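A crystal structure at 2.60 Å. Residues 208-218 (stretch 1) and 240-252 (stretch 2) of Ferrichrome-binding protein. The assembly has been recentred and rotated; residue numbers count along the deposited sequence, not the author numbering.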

ATOM      1  N   GLY A 208      18.572  -9.942   3.844  1.00 40.13           N
ATOM      2  CA  GLY A 208      19.476  -8.815   3.884  1.00 43.05           C
ATOM      3  C   GLY A 208      19.811  -8.433   5.312  1.00 41.12           C
ATOM      4  O   GLY A 208      19.490  -9.164   6.258  1.00 37.60           O
ATOM      5  N   ASP A 209      20.460  -7.277   5.446  1.00 48.30           N
ATOM      6  CA  ASP A 209      20.890  -6.698   6.725  1.00 45.85           C
ATOM      7  C   ASP A 209      19.685  -6.298   7.567  1.00 46.48           C
ATOM      8  O   ASP A 209      19.685  -6.468   8.786  1.00 46.48           O
ATOM      9  CB  ASP A 209      21.770  -5.474   6.444  1.00 48.14           C
ATOM     10  CG  ASP A 209      23.045  -5.835   5.681  1.00 52.75           C
ATOM     11  OD1 ASP A 209      23.965  -6.397   6.307  1.00 57.46           O
ATOM     12  OD2 ASP A 209      23.127  -5.578   4.462  1.00 47.43           O
ATOM     13  N   TYR A 210      18.669  -5.749   6.903  1.00 45.49           N
ATOM     14  CA  TYR A 210      17.431  -5.356   7.572  1.00 53.41           C
ATOM     15  C   TYR A 210      16.264  -6.053   6.889  1.00 46.95           C
ATOM     16  O   TYR A 210      16.251  -6.201   5.669  1.00 41.45           O
ATOM     17  CB  TYR A 210      17.218  -3.842   7.528  1.00 51.38           C
ATOM     18  CG  TYR A 210      18.276  -3.060   8.259  1.00 58.12           C
ATOM     19  CD1 TYR A 210      19.517  -2.807   7.662  1.00 46.68           C
ATOM     20  CD2 TYR A 210      18.049  -2.584   9.554  1.00 41.62           C
ATOM     21  CE1 TYR A 210      20.509  -2.101   8.329  1.00 48.11           C
ATOM     22  CE2 TYR A 210      19.035  -1.874  10.234  1.00 43.17           C
ATOM     23  CZ  TYR A 210      20.265  -1.635   9.616  1.00 60.69           C
ATOM     24  OH  TYR A 210      21.257  -0.930  10.278  1.00 67.67           O
ATOM     25  N   ILE A 211      15.286  -6.475   7.681  1.00 45.93           N
ATOM     26  CA  ILE A 211      14.137  -7.169   7.131  1.00 47.17           C
ATOM     27  C   ILE A 211      12.794  -6.720   7.671  1.00 43.66           C
ATOM     28  O   ILE A 211      12.631  -6.495   8.864  1.00 45.53           O
ATOM     29  CB  ILE A 211      14.235  -8.674   7.381  1.00 46.83           C
ATOM     30  CG1 ILE A 211      15.623  -9.185   6.976  1.00 54.51           C
ATOM     31  CG2 ILE A 211      13.137  -9.382   6.592  1.00 52.68           C
ATOM     32  CD1 ILE A 211      16.114  -9.016   5.572  1.00 85.90           C
ATOM     33  N   PHE A 212      11.830  -6.581   6.776  1.00 45.15           N
ATOM     34  CA  PHE A 212      10.480  -6.208   7.165  1.00 44.23           C
ATOM     35  C   PHE A 212       9.649  -7.455   6.904  1.00 41.18           C
ATOM     36  O   PHE A 212       9.209  -7.676   5.783  1.00 51.77           O
ATOM     37  CB  PHE A 212       9.965  -5.060   6.292  1.00 46.39           C
ATOM     38  CG  PHE A 212      10.440  -3.711   6.719  1.00 39.84           C
ATOM     39  CD1 PHE A 212      11.518  -3.108   6.099  1.00 27.53           C
ATOM     40  CD2 PHE A 212       9.822  -3.053   7.771  1.00 36.77           C
ATOM     41  CE1 PHE A 212      11.974  -1.870   6.527  1.00 43.61           C
ATOM     42  CE2 PHE A 212      10.273  -1.821   8.198  1.00 36.18           C
ATOM     43  CZ  PHE A 212      11.351  -1.227   7.577  1.00 38.42           C
ATOM     44  N   ALA A 213       9.439  -8.281   7.914  1.00 42.25           N
ATOM     45  CA  ALA A 213       8.672  -9.493   7.678  1.00 50.00           C
ATOM     46  C   ALA A 213       7.348  -9.527   8.406  1.00 54.87           C
ATOM     47  O   ALA A 213       7.154  -8.852   9.423  1.00 60.95           O
ATOM     48  CB  ALA A 213       9.490 -10.714   8.045  1.00 47.73           C
ATOM     49  N   GLY A 214       6.431 -10.326   7.875  1.00 48.59           N
ATOM     50  CA  GLY A 214       5.131 -10.455   8.493  1.00 44.16           C
ATOM     51  C   GLY A 214       4.275 -11.437   7.733  1.00 49.32           C
ATOM     52  O   GLY A 214       4.676 -11.921   6.671  1.00 46.73           O
ATOM     53  N   PRO A 215       3.089 -11.769   8.260  1.00 50.21           N
ATOM     54  CA  PRO A 215       2.224 -12.713   7.556  1.00 52.36           C
ATOM     55  C   PRO A 215       1.630 -12.106   6.275  1.00 60.17           C
ATOM     56  O   PRO A 215       1.576 -10.880   6.114  1.00 55.06           O
ATOM     57  CB  PRO A 215       1.161 -13.050   8.601  1.00 34.84           C
ATOM     58  CG  PRO A 215       1.066 -11.789   9.391  1.00 40.16           C
ATOM     59  CD  PRO A 215       2.505 -11.388   9.562  1.00 46.46           C
ATOM     60  N   TRP A 216       1.206 -12.983   5.363  1.00 63.25           N
ATOM     61  CA  TRP A 216       0.599 -12.578   4.097  1.00 54.30           C
ATOM     62  C   TRP A 216      -0.797 -12.009   4.343  1.00 43.99           C
ATOM     63  O   TRP A 216      -1.349 -11.315   3.492  1.00 39.11           O
ATOM     64  CB  TRP A 216       0.516 -13.770   3.148  1.00 59.35           C
ATOM     65  CG  TRP A 216      -0.066 -13.422   1.830  1.00 59.83           C
ATOM     66  CD1 TRP A 216       0.472 -12.593   0.892  1.00 59.92           C
ATOM     67  CD2 TRP A 216      -1.303 -13.894   1.291  1.00 64.06           C
ATOM     68  NE1 TRP A 216      -0.352 -12.518  -0.205  1.00 65.25           N
ATOM     69  CE2 TRP A 216      -1.451 -13.308   0.012  1.00 66.02           C
ATOM     70  CE3 TRP A 216      -2.303 -14.757   1.762  1.00 62.49           C
ATOM     71  CZ2 TRP A 216      -2.560 -13.558  -0.805  1.00 61.82           C
ATOM     72  CZ3 TRP A 216      -3.405 -15.005   0.949  1.00 68.29           C
ATOM     73  CH2 TRP A 216      -3.522 -14.404  -0.322  1.00 62.23           C
ATOM     74  N   GLN A 217      -1.349 -12.332   5.509  1.00 43.71           N
ATOM     75  CA  GLN A 217      -2.632 -11.828   5.954  1.00 48.91           C
ATOM     76  C   GLN A 217      -2.809 -12.116   7.433  1.00 53.20           C
ATOM     77  O   GLN A 217      -2.126 -12.983   7.982  1.00 56.24           O
ATOM     78  CB  GLN A 217      -3.779 -12.426   5.144  1.00 58.56           C
ATOM     79  CG  GLN A 217      -4.265 -11.506   3.995  1.00 77.79           C
ATOM     80  CD  GLN A 217      -4.653 -10.075   4.451  1.00 80.66           C
ATOM     81  OE1 GLN A 217      -5.458  -9.895   5.381  1.00 58.49           O
ATOM     82  NE2 GLN A 217      -4.084  -9.057   3.782  1.00 69.67           N
ATOM     83  N   SER A 218      -3.713 -11.385   8.084  1.00 55.95           N
ATOM     84  CA  SER A 218      -3.956 -11.565   9.518  1.00 58.97           C
ATOM     85  C   SER A 218      -4.797 -12.798   9.810  1.00 50.48           C
ATOM     86  O   SER A 218      -4.392 -13.661  10.585  1.00 52.39           O
ATOM     87  CB  SER A 218      -4.642 -10.325  10.102  1.00 65.97           C
ATOM     88  OG  SER A 218      -3.755  -9.218  10.198  1.00 76.73           O
ATOM     89  N   GLY A 240      18.751  -7.876  15.649  1.00 54.86           N
ATOM     90  CA  GLY A 240      17.497  -7.194  15.944  1.00 53.75           C
ATOM     91  C   GLY A 240      17.057  -6.172  14.904  1.00 46.51           C
ATOM     92  O   GLY A 240      16.470  -5.153  15.255  1.00 45.01           O
ATOM     93  N   HIS A 241      17.343  -6.454  13.632  1.00 43.57           N
ATOM     94  CA  HIS A 241      16.988  -5.582  12.512  1.00 48.14           C
ATOM     95  C   HIS A 241      15.814  -6.112  11.686  1.00 50.01           C
ATOM     96  O   HIS A 241      15.798  -5.989  10.455  1.00 46.65           O
ATOM     97  CB  HIS A 241      18.181  -5.387  11.575  1.00 45.90           C
ATOM     98  CG  HIS A 241      19.334  -4.674  12.202  1.00 42.92           C
ATOM     99  ND1 HIS A 241      19.182  -3.795  13.253  1.00 37.64           N
ATOM    100  CD2 HIS A 241      20.652  -4.665  11.889  1.00 30.56           C
ATOM    101  CE1 HIS A 241      20.357  -3.273  13.558  1.00 46.48           C
ATOM    102  NE2 HIS A 241      21.264  -3.784  12.745  1.00 34.44           N
ATOM    103  N   VAL A 242      14.861  -6.737  12.365  1.00 40.90           N
ATOM    104  CA  VAL A 242      13.667  -7.245  11.717  1.00 39.98           C
ATOM    105  C   VAL A 242      12.503  -6.510  12.345  1.00 46.00           C
ATOM    106  O   VAL A 242      12.403  -6.402  13.571  1.00 42.89           O
ATOM    107  CB  VAL A 242      13.480  -8.763  11.907  1.00 38.10           C
ATOM    108  CG1 VAL A 242      14.384  -9.513  10.948  1.00 40.15           C
ATOM    109  CG2 VAL A 242      13.781  -9.154  13.338  1.00 56.77           C
ATOM    110  N   TYR A 243      11.628  -5.996  11.490  1.00 43.21           N
ATOM    111  CA  TYR A 243      10.478  -5.235  11.933  1.00 35.52           C
ATOM    112  C   TYR A 243       9.178  -5.870  11.461  1.00 37.65           C
ATOM    113  O   TYR A 243       9.043  -6.230  10.298  1.00 47.66           O
ATOM    114  CB  TYR A 243      10.620  -3.822  11.398  1.00 35.01           C
ATOM    115  CG  TYR A 243      12.049  -3.339  11.495  1.00 45.74           C
ATOM    116  CD1 TYR A 243      12.656  -3.126  12.739  1.00 46.72           C
ATOM    117  CD2 TYR A 243      12.804  -3.131  10.351  1.00 41.72           C
ATOM    118  CE1 TYR A 243      13.976  -2.715  12.837  1.00 36.73           C
ATOM    119  CE2 TYR A 243      14.118  -2.723  10.429  1.00 49.92           C
ATOM    120  CZ  TYR A 243      14.703  -2.511  11.670  1.00 54.04           C
ATOM    121  OH  TYR A 243      16.001  -2.052  11.717  1.00 52.72           O
ATOM    122  N   LYS A 244       8.238  -6.004  12.392  1.00 46.79           N
ATOM    123  CA  LYS A 244       6.929  -6.596  12.151  1.00 46.71           C
ATOM    124  C   LYS A 244       6.116  -5.730  11.211  1.00 47.24           C
ATOM    125  O   LYS A 244       5.765  -4.593  11.534  1.00 41.26           O
ATOM    126  CB  LYS A 244       6.179  -6.756  13.476  1.00 50.25           C
ATOM    127  CG  LYS A 244       6.663  -7.896  14.380  1.00 56.74           C
ATOM    128  CD  LYS A 244       5.951  -9.205  14.055  1.00 76.44           C
ATOM    129  CE  LYS A 244       4.451  -9.139  14.372  1.00 69.82           C
ATOM    130  NZ  LYS A 244       3.698 -10.335  13.860  1.00 71.22           N
HETATM  131  N   MSE A 245       5.813  -6.288  10.045  1.00 48.03           N
HETATM  132  CA  MSE A 245       5.053  -5.588   9.029  1.00 46.59           C
HETATM  133  C   MSE A 245       3.588  -5.990   9.107  1.00 44.53           C
HETATM  134  O   MSE A 245       3.264  -7.169   9.093  1.00 50.58           O
HETATM  135  CB  MSE A 245       5.636  -5.923   7.656  1.00 52.19           C
HETATM  136  CG  MSE A 245       4.934  -5.247   6.497  1.00 60.70           C
HETATM  137 SE   MSE A 245       5.751  -5.654   4.775  1.00 80.24          SE
HETATM  138  CE  MSE A 245       6.932  -4.122   4.622  1.00 74.09           C
ATOM    139  N   ASP A 246       2.703  -5.010   9.207  1.00 53.00           N
ATOM    140  CA  ASP A 246       1.279  -5.298   9.287  1.00 57.86           C
ATOM    141  C   ASP A 246       0.704  -5.493   7.885  1.00 55.99           C
ATOM    142  O   ASP A 246       0.678  -4.566   7.066  1.00 50.42           O
ATOM    143  CB  ASP A 246       0.556  -4.165  10.022  1.00 66.01           C
ATOM    144  CG  ASP A 246      -0.907  -4.466  10.254  1.00 68.63           C
ATOM    145  OD1 ASP A 246      -1.215  -5.590  10.706  1.00 80.52           O
ATOM    146  OD2 ASP A 246      -1.749  -3.578  10.003  1.00 64.39           O
ATOM    147  N   PRO A 247       0.214  -6.710   7.602  1.00 53.35           N
ATOM    148  CA  PRO A 247      -0.360  -7.063   6.305  1.00 57.12           C
ATOM    149  C   PRO A 247      -1.503  -6.178   5.791  1.00 56.94           C
ATOM    150  O   PRO A 247      -1.622  -5.965   4.584  1.00 61.51           O
ATOM    151  CB  PRO A 247      -0.762  -8.528   6.499  1.00 49.56           C
ATOM    152  CG  PRO A 247      -1.077  -8.612   7.947  1.00 54.10           C
ATOM    153  CD  PRO A 247       0.000  -7.787   8.588  1.00 50.90           C
ATOM    154  N   ILE A 248      -2.325  -5.655   6.698  1.00 54.50           N
ATOM    155  CA  ILE A 248      -3.445  -4.793   6.325  1.00 53.90           C
ATOM    156  C   ILE A 248      -2.997  -3.373   5.987  1.00 47.32           C
ATOM    157  O   ILE A 248      -3.550  -2.719   5.103  1.00 43.10           O
ATOM    158  CB  ILE A 248      -4.469  -4.710   7.460  1.00 56.92           C
ATOM    159  CG1 ILE A 248      -4.787  -6.127   7.954  1.00 60.33           C
ATOM    160  CG2 ILE A 248      -5.724  -3.957   6.969  1.00 48.62           C
ATOM    161  CD1 ILE A 248      -5.569  -6.188   9.261  1.00 68.99           C
ATOM    162  N   GLY A 249      -1.986  -2.903   6.699  1.00 47.52           N
ATOM    163  CA  GLY A 249      -1.493  -1.568   6.458  1.00 52.25           C
ATOM    164  C   GLY A 249      -0.808  -1.437   5.115  1.00 52.61           C
ATOM    165  O   GLY A 249      -0.990  -0.431   4.429  1.00 54.24           O
ATOM    166  N   PHE A 250      -0.032  -2.449   4.738  1.00 37.37           N
ATOM    167  CA  PHE A 250       0.699  -2.435   3.472  1.00 49.08           C
ATOM    168  C   PHE A 250      -0.062  -3.017   2.279  1.00 52.69           C
ATOM    169  O   PHE A 250       0.496  -3.242   1.198  1.00 40.85           O
ATOM    170  CB  PHE A 250       2.029  -3.152   3.652  1.00 38.26           C
ATOM    171  CG  PHE A 250       3.025  -2.359   4.428  1.00 40.02           C
ATOM    172  CD1 PHE A 250       4.050  -1.683   3.773  1.00 31.09           C
ATOM    173  CD2 PHE A 250       2.915  -2.255   5.815  1.00 37.30           C
ATOM    174  CE1 PHE A 250       4.957  -0.909   4.493  1.00 48.62           C
ATOM    175  CE2 PHE A 250       3.807  -1.488   6.556  1.00 35.30           C
ATOM    176  CZ  PHE A 250       4.835  -0.810   5.900  1.00 46.48           C
ATOM    177  N   TYR A 251      -1.350  -3.232   2.512  1.00 51.80           N
ATOM    178  CA  TYR A 251      -2.285  -3.755   1.542  1.00 47.61           C
ATOM    179  C   TYR A 251      -2.585  -2.691   0.493  1.00 51.05           C
ATOM    180  O   TYR A 251      -2.750  -3.009  -0.677  1.00 51.98           O
ATOM    181  CB  TYR A 251      -3.570  -4.133   2.269  1.00 59.64           C
ATOM    182  CG  TYR A 251      -4.403  -5.167   1.569  1.00 78.13           C
ATOM    183  CD1 TYR A 251      -5.106  -4.862   0.397  1.00 79.87           C
ATOM    184  CD2 TYR A 251      -4.487  -6.465   2.078  1.00 88.48           C
ATOM    185  CE1 TYR A 251      -5.876  -5.832  -0.249  1.00 81.40           C
ATOM    186  CE2 TYR A 251      -5.245  -7.437   1.446  1.00 93.68           C
ATOM    187  CZ  TYR A 251      -5.936  -7.117   0.288  1.00 86.77           C
ATOM    188  OH  TYR A 251      -6.678  -8.100  -0.315  1.00 87.13           O
ATOM    189  N   PHE A 252      -2.656  -1.427   0.911  1.00 54.80           N
ATOM    190  CA  PHE A 252      -2.950  -0.336  -0.022  1.00 54.04           C
ATOM    191  C   PHE A 252      -1.740   0.533  -0.330  1.00 48.23           C
ATOM    192  O   PHE A 252      -0.728   0.468   0.361  1.00 36.69           O
ATOM    193  CB  PHE A 252      -4.057   0.577   0.522  1.00 55.87           C
ATOM    194  CG  PHE A 252      -5.192  -0.157   1.178  1.00 72.39           C
ATOM    195  CD1 PHE A 252      -5.141  -0.459   2.532  1.00 70.29           C
ATOM    196  CD2 PHE A 252      -6.312  -0.554   0.441  1.00 70.17           C
ATOM    197  CE1 PHE A 252      -6.186  -1.142   3.143  1.00 69.84           C
ATOM    198  CE2 PHE A 252      -7.364  -1.240   1.048  1.00 58.14           C
ATOM    199  CZ  PHE A 252      -7.302  -1.534   2.397  1.00 56.59           C
TER

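Two short strands running roughly parallel, 28 or more residues apart in sequence, are joined by a short ladder of backbone hydrogen bonds, with aromatic and proline contacts filling in around it; the two stretches bury 873 Å², both sides summed. The contact opens at Asp209, whose carbonyl O lies 3.3 Å from CB of His241, near the edge of the imidazole. Tyr210 then lays its ring over that imidazole in an offset stack, centroids 4.2 Å apart and planes at 20°. Flat side chains suit this spot, since each covers a face of the other, while the Tyr210 edge also meets Tyr243, CD2 to OH 3.0 Å.

Ile211 is the anchor of the ladder. Its N donates to His241 O (2.9 Å) and its O accepts from Tyr243 N (2.9 Å), both nearly straight, so one residue grips the two neighbours of Val242. The base of its side chain packs on Val242, CB to CG1 3.7 Å, while its end leads away. On the other face of the sheet, Phe212 meets the Tyr243 ring obliquely, CE2 to CD2 3.6 Å; the buried Met245 side chain, a selenomethionine extended through chi1 and chi2 and turned at chi3, brings CE to 3.6 Å from Phe212 CB.

Small, buried Ala213 continues the ladder: its N makes a weak bond to Tyr243 O (3.2 Å), whereas its O receives a well-aligned one from Met245 N (3.0 Å). Gly214 suits its place sterically, because a CB here would sit 2.3 Å from Met245 O.

At Pro215, the last strand residue, which has no N-H to donate, the contact passes to ring packing, its CG 4.1 Å from CG of Pro247. Gln217 starts away from stretch 2, but its long, flexible side chain returns to place NE2 3.1 Å from CE2 at the Tyr251 ring edge. Exposed Ser218, small and polar, closes the contact, OG 3.6 Å from Pro247 CG and 3.7 Å from Ile248 CD1.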